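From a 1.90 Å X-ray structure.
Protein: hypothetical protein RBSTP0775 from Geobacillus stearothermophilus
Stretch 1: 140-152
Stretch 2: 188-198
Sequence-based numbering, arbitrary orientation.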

# COMPACT_ATOMS: atom_id res chain seq x y z
N TRP A 140 -7.63 -1.93 7.72
CA TRP A 140 -7.65 -2.05 6.26
C TRP A 140 -7.75 -3.47 5.70
O TRP A 140 -8.32 -3.67 4.62
N ARG A 141 -7.21 -4.43 6.42
CA ARG A 141 -7.22 -5.85 6.01
C ARG A 141 -8.49 -6.41 5.36
O ARG A 141 -8.42 -7.07 4.31
N PRO A 142 -9.66 -6.17 5.97
CA PRO A 142 -10.92 -6.69 5.41
C PRO A 142 -11.22 -6.29 3.98
O PRO A 142 -12.01 -6.95 3.31
N PHE A 143 -10.60 -5.23 3.50
CA PHE A 143 -10.89 -4.75 2.16
C PHE A 143 -9.98 -5.22 1.04
O PHE A 143 -10.12 -4.79 -0.10
N PHE A 144 -9.04 -6.11 1.37
CA PHE A 144 -8.12 -6.68 0.38
C PHE A 144 -8.53 -8.11 0.06
O PHE A 144 -8.82 -8.89 0.97
N ASP A 145 -8.56 -8.45 -1.22
CA ASP A 145 -8.90 -9.81 -1.63
C ASP A 145 -7.63 -10.64 -1.72
O ASP A 145 -7.66 -11.86 -1.57
N PHE A 146 -6.51 -9.97 -1.94
CA PHE A 146 -5.24 -10.65 -2.11
C PHE A 146 -4.12 -9.72 -1.70
O PHE A 146 -4.09 -8.56 -2.13
N VAL A 147 -3.21 -10.20 -0.87
CA VAL A 147 -2.09 -9.38 -0.43
C VAL A 147 -0.78 -10.11 -0.64
O VAL A 147 -0.64 -11.28 -0.27
N VAL A 148 0.17 -9.41 -1.25
CA VAL A 148 1.51 -9.95 -1.48
C VAL A 148 2.41 -9.19 -0.51
O VAL A 148 2.34 -7.96 -0.45
N TYR A 149 3.22 -9.90 0.26
CA TYR A 149 4.14 -9.21 1.16
C TYR A 149 5.51 -9.31 0.51
O TYR A 149 5.97 -10.41 0.20
N LEU A 150 6.14 -8.17 0.28
CA LEU A 150 7.45 -8.11 -0.34
C LEU A 150 8.51 -8.21 0.75
O LEU A 150 8.79 -7.24 1.44
N ASP A 151 9.10 -9.40 0.90
CA ASP A 151 10.10 -9.61 1.94
C ASP A 151 11.52 -9.32 1.44
O ASP A 151 12.00 -9.95 0.50
N CYS A 152 12.17 -8.35 2.08
CA CYS A 152 13.52 -7.95 1.71
C CYS A 152 14.41 -7.92 2.96
O CYS A 152 13.96 -7.58 4.04
N GLU A 188 2.00 -9.41 12.28
CA GLU A 188 2.51 -10.61 11.60
C GLU A 188 2.14 -10.61 10.11
O GLU A 188 1.54 -11.57 9.61
N PRO A 189 2.51 -9.55 9.38
CA PRO A 189 2.21 -9.42 7.95
C PRO A 189 2.73 -10.55 7.07
O PRO A 189 2.11 -10.88 6.06
N ILE A 190 3.85 -11.15 7.44
CA ILE A 190 4.41 -12.24 6.64
C ILE A 190 3.52 -13.48 6.75
O ILE A 190 3.31 -14.18 5.76
N LYS A 191 3.00 -13.73 7.94
CA LYS A 191 2.11 -14.87 8.16
C LYS A 191 0.74 -14.60 7.54
O LYS A 191 0.08 -15.50 7.02
N ARG A 192 0.30 -13.34 7.60
CA ARG A 192 -1.00 -12.96 7.07
C ARG A 192 -1.09 -12.90 5.55
O ARG A 192 -2.16 -13.12 4.99
N ALA A 193 0.03 -12.61 4.90
CA ALA A 193 0.05 -12.48 3.44
C ALA A 193 -0.43 -13.71 2.68
O ALA A 193 -0.21 -14.85 3.10
N ASP A 194 -1.09 -13.48 1.55
CA ASP A 194 -1.56 -14.58 0.73
C ASP A 194 -0.36 -15.18 -0.01
O ASP A 194 -0.28 -16.39 -0.21
N VAL A 195 0.58 -14.31 -0.37
CA VAL A 195 1.80 -14.73 -1.05
C VAL A 195 2.94 -13.86 -0.53
O VAL A 195 2.76 -12.67 -0.27
N VAL A 196 4.10 -14.48 -0.36
CA VAL A 196 5.28 -13.75 0.10
C VAL A 196 6.28 -13.76 -1.04
O VAL A 196 6.75 -14.82 -1.46
N PHE A 197 6.57 -12.57 -1.56
CA PHE A 197 7.50 -12.39 -2.66
C PHE A 197 8.85 -12.19 -1.98
O PHE A 197 9.14 -11.12 -1.44
N ASP A 198 9.68 -13.24 -2.00
CA ASP A 198 10.99 -13.18 -1.36
C ASP A 198 12.10 -12.74 -2.31
O ASP A 198 12.70 -11.67 -2.06

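Two parallel strands, 146-150 and 195-197, set the rule for this contact: their side chains alternate between two faces, and the short helix before the second strand covers one of them. On that covered face the centrepiece is Y149, with chi1 t and its ring buried.

Stretch 2 opens with E188, which precedes the helix as its N-cap residue and stays clear of stretch 1. P189 points toward stretch 1 and places CB 3.8 Å from CE1 of Y149. I190, m at chi1 and t at chi2, starts sideways, but its end comes nearer: CG1 lies 3.5 Å from CE2 of Y149 and sits over the face of the ring, a CH-pi contact. K191 reaches no one across the interface.

R192 points toward stretch 1, with chi1 m and the next two angles t, an extended chain that ends on R141. The two guanidiniums stack flat, centres 3.3 Å apart and planes only 9° from parallel, with NE of R141 3.2 Å from NH1 of R192. Both atoms are donors, so no hydrogen bond joins them, and the like charges meet face to face. R141 NH1 and R192 NE each find a hydrogen bond just beyond the stretches.

A193 leaves the helix and points toward stretch 1. Its small CB lies 3.5 Å from CB of Y149, a close fit at the base of the tyrosine.

D194, chi1 m, turns its carboxylate back to the neighbouring strand, where OD2 accepts a hydrogen bond from N of V147 at 2.7 Å. Its own N gives one to O of V147 at 2.9 Å, so side chain and backbone together grip one residue just before the strand pairing begins. The same side chain brings CB within 3.7 Å of CD1 of F146.

V195, chi1 t, shares its face with V148, L150 and F197. Its CG2 meets CZ of F146 at 3.7 Å, while its backbone O accepts from N of Y149 at 2.9 Å. V196, also t, turns to the Y149 face, and its CG1 lies 3.9 Å from CB of D151. F197, t again, returns to the first face: its CB is 3.8 Å from CG1 of V148, and its CD2 is 3.3 Å from CD1 of L150, whose chi1 of -141° lies between wells. F197 N bonds to O of Y149 at 2.9 Å.

D198 ends the stretch with chi1 t. Its OD2 lies 3.7 Å from OD2 of D151, a proximity of like charges without a bridging partner between the two stretches.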

# COMPACT_ATOMS: atom_id res chain seq x y z
CB TRP A 140 -6.42 -1.35 5.67
CG TRP A 140 -6.28 0.10 6.09
CD1 TRP A 140 -7.26 0.92 6.57
CD2 TRP A 140 -5.10 0.91 5.98
NE1 TRP A 140 -6.76 2.19 6.77
CE2 TRP A 140 -5.44 2.21 6.42
CE3 TRP A 140 -3.79 0.66 5.56
CZ2 TRP A 140 -4.52 3.26 6.44
CZ3 TRP A 140 -2.87 1.70 5.58
CH2 TRP A 140 -3.24 2.98 6.02
CB ARG A 141 -6.92 -6.76 7.21
CG ARG A 141 -5.50 -6.75 7.71
CD ARG A 141 -5.18 -8.07 8.41
NE ARG A 141 -5.88 -8.28 9.68
CZ ARG A 141 -5.46 -7.82 10.85
NH1 ARG A 141 -4.33 -7.13 10.93
NH2 ARG A 141 -6.13 -8.09 11.96
CB PRO A 142 -11.98 -6.16 6.37
CG PRO A 142 -11.22 -5.86 7.64
CD PRO A 142 -9.93 -5.30 7.13
CB PHE A 143 -10.97 -3.22 2.20
CG PHE A 143 -11.97 -2.72 3.21
CD1 PHE A 143 -13.33 -2.89 2.99
CD2 PHE A 143 -11.54 -2.16 4.41
CE1 PHE A 143 -14.26 -2.52 3.97
CE2 PHE A 143 -12.46 -1.80 5.39
CZ PHE A 143 -13.82 -1.98 5.17
CB PHE A 144 -6.68 -6.71 0.92
CG PHE A 144 -6.02 -5.36 0.98
CD1 PHE A 144 -5.52 -4.76 -0.17
CD2 PHE A 144 -5.89 -4.70 2.20
CE1 PHE A 144 -4.90 -3.51 -0.11
CE2 PHE A 144 -5.28 -3.45 2.27
CZ PHE A 144 -4.78 -2.86 1.11
CB ASP A 145 -9.56 -9.82 -3.01
CG ASP A 145 -10.93 -9.20 -3.00
OD1 ASP A 145 -11.80 -9.75 -2.29
OD2 ASP A 145 -11.12 -8.17 -3.68
CB PHE A 146 -5.10 -11.04 -3.58
CG PHE A 146 -3.79 -11.71 -3.93
CD1 PHE A 146 -3.59 -13.06 -3.65
CD2 PHE A 146 -2.78 -11.00 -4.56
CE1 PHE A 146 -2.41 -13.69 -4.00
CE2 PHE A 146 -1.59 -11.62 -4.92
CZ PHE A 146 -1.40 -12.98 -4.64
CB VAL A 147 -2.19 -9.01 1.07
CG1 VAL A 147 -0.94 -8.23 1.50
CG2 VAL A 147 -3.44 -8.16 1.32
CB VAL A 148 2.04 -9.65 -2.89
CG1 VAL A 148 3.42 -10.28 -3.07
CG2 VAL A 148 1.08 -10.16 -3.93
CB TYR A 149 4.18 -9.85 2.54
CG TYR A 149 5.14 -9.14 3.48
CD1 TYR A 149 4.72 -8.03 4.22
CD2 TYR A 149 6.47 -9.54 3.59
CE1 TYR A 149 5.61 -7.34 5.04
CE2 TYR A 149 7.37 -8.85 4.41
CZ TYR A 149 6.93 -7.75 5.13
OH TYR A 149 7.81 -7.08 5.95
CB LEU A 150 7.61 -6.78 -1.08
CG LEU A 150 8.34 -6.81 -2.42
CD1 LEU A 150 7.60 -7.77 -3.35
CD2 LEU A 150 8.39 -5.42 -3.03
CB ASP A 151 10.00 -11.04 2.46
CG ASP A 151 10.81 -11.26 3.72
OD1 ASP A 151 11.03 -10.28 4.46
OD2 ASP A 151 11.22 -12.41 3.98
CB CYS A 152 13.49 -6.57 1.05
SG CYS A 152 14.97 -6.11 0.12
CB GLU A 188 1.95 -11.87 12.27
CG GLU A 188 2.32 -12.02 13.73
CD GLU A 188 1.54 -13.12 14.42
OE1 GLU A 188 0.34 -12.91 14.70
OE2 GLU A 188 2.12 -14.20 14.67
CB PRO A 189 2.84 -8.07 7.59
CG PRO A 189 4.01 -7.98 8.54
CD PRO A 189 3.39 -8.46 9.83
CB ILE A 190 5.85 -12.56 7.08
CG1 ILE A 190 6.72 -11.31 6.88
CG2 ILE A 190 6.40 -13.73 6.27
CD1 ILE A 190 8.18 -11.47 7.27
CB LYS A 191 1.95 -15.10 9.66
CG LYS A 191 1.05 -16.28 10.02
CD LYS A 191 0.82 -16.37 11.53
CE LYS A 191 2.13 -16.44 12.32
NZ LYS A 191 2.94 -17.65 11.98
CB ARG A 192 -1.42 -11.60 7.64
CG ARG A 192 -1.85 -11.63 9.09
CD ARG A 192 -2.25 -10.23 9.55
NE ARG A 192 -2.63 -10.23 10.96
CZ ARG A 192 -3.80 -10.66 11.42
NH1 ARG A 192 -4.71 -11.13 10.58
NH2 ARG A 192 -4.04 -10.64 12.73
CB ALA A 193 1.46 -12.09 2.97
CB ASP A 194 -2.63 -14.07 -0.24
CG ASP A 194 -3.85 -13.57 0.50
OD1 ASP A 194 -4.50 -14.41 1.17
OD2 ASP A 194 -4.15 -12.36 0.44
CB VAL A 195 1.71 -14.55 -2.59
CG1 VAL A 195 3.10 -14.70 -3.22
CG2 VAL A 195 0.76 -15.59 -3.19
CB VAL A 196 5.92 -14.42 1.33
CG1 VAL A 196 7.22 -13.69 1.70
CG2 VAL A 196 4.95 -14.38 2.50
CB PHE A 197 7.12 -11.13 -3.46
CG PHE A 197 7.66 -11.10 -4.86
CD1 PHE A 197 7.11 -11.91 -5.85
CD2 PHE A 197 8.70 -10.24 -5.20
CE1 PHE A 197 7.59 -11.86 -7.16
CE2 PHE A 197 9.19 -10.18 -6.51
CZ PHE A 197 8.63 -10.99 -7.49
CB ASP A 198 11.33 -14.54 -0.75
CG ASP A 198 12.52 -14.48 0.18
OD1 ASP A 198 13.63 -14.13 -0.29
OD2 ASP A 198 12.35 -14.78 1.38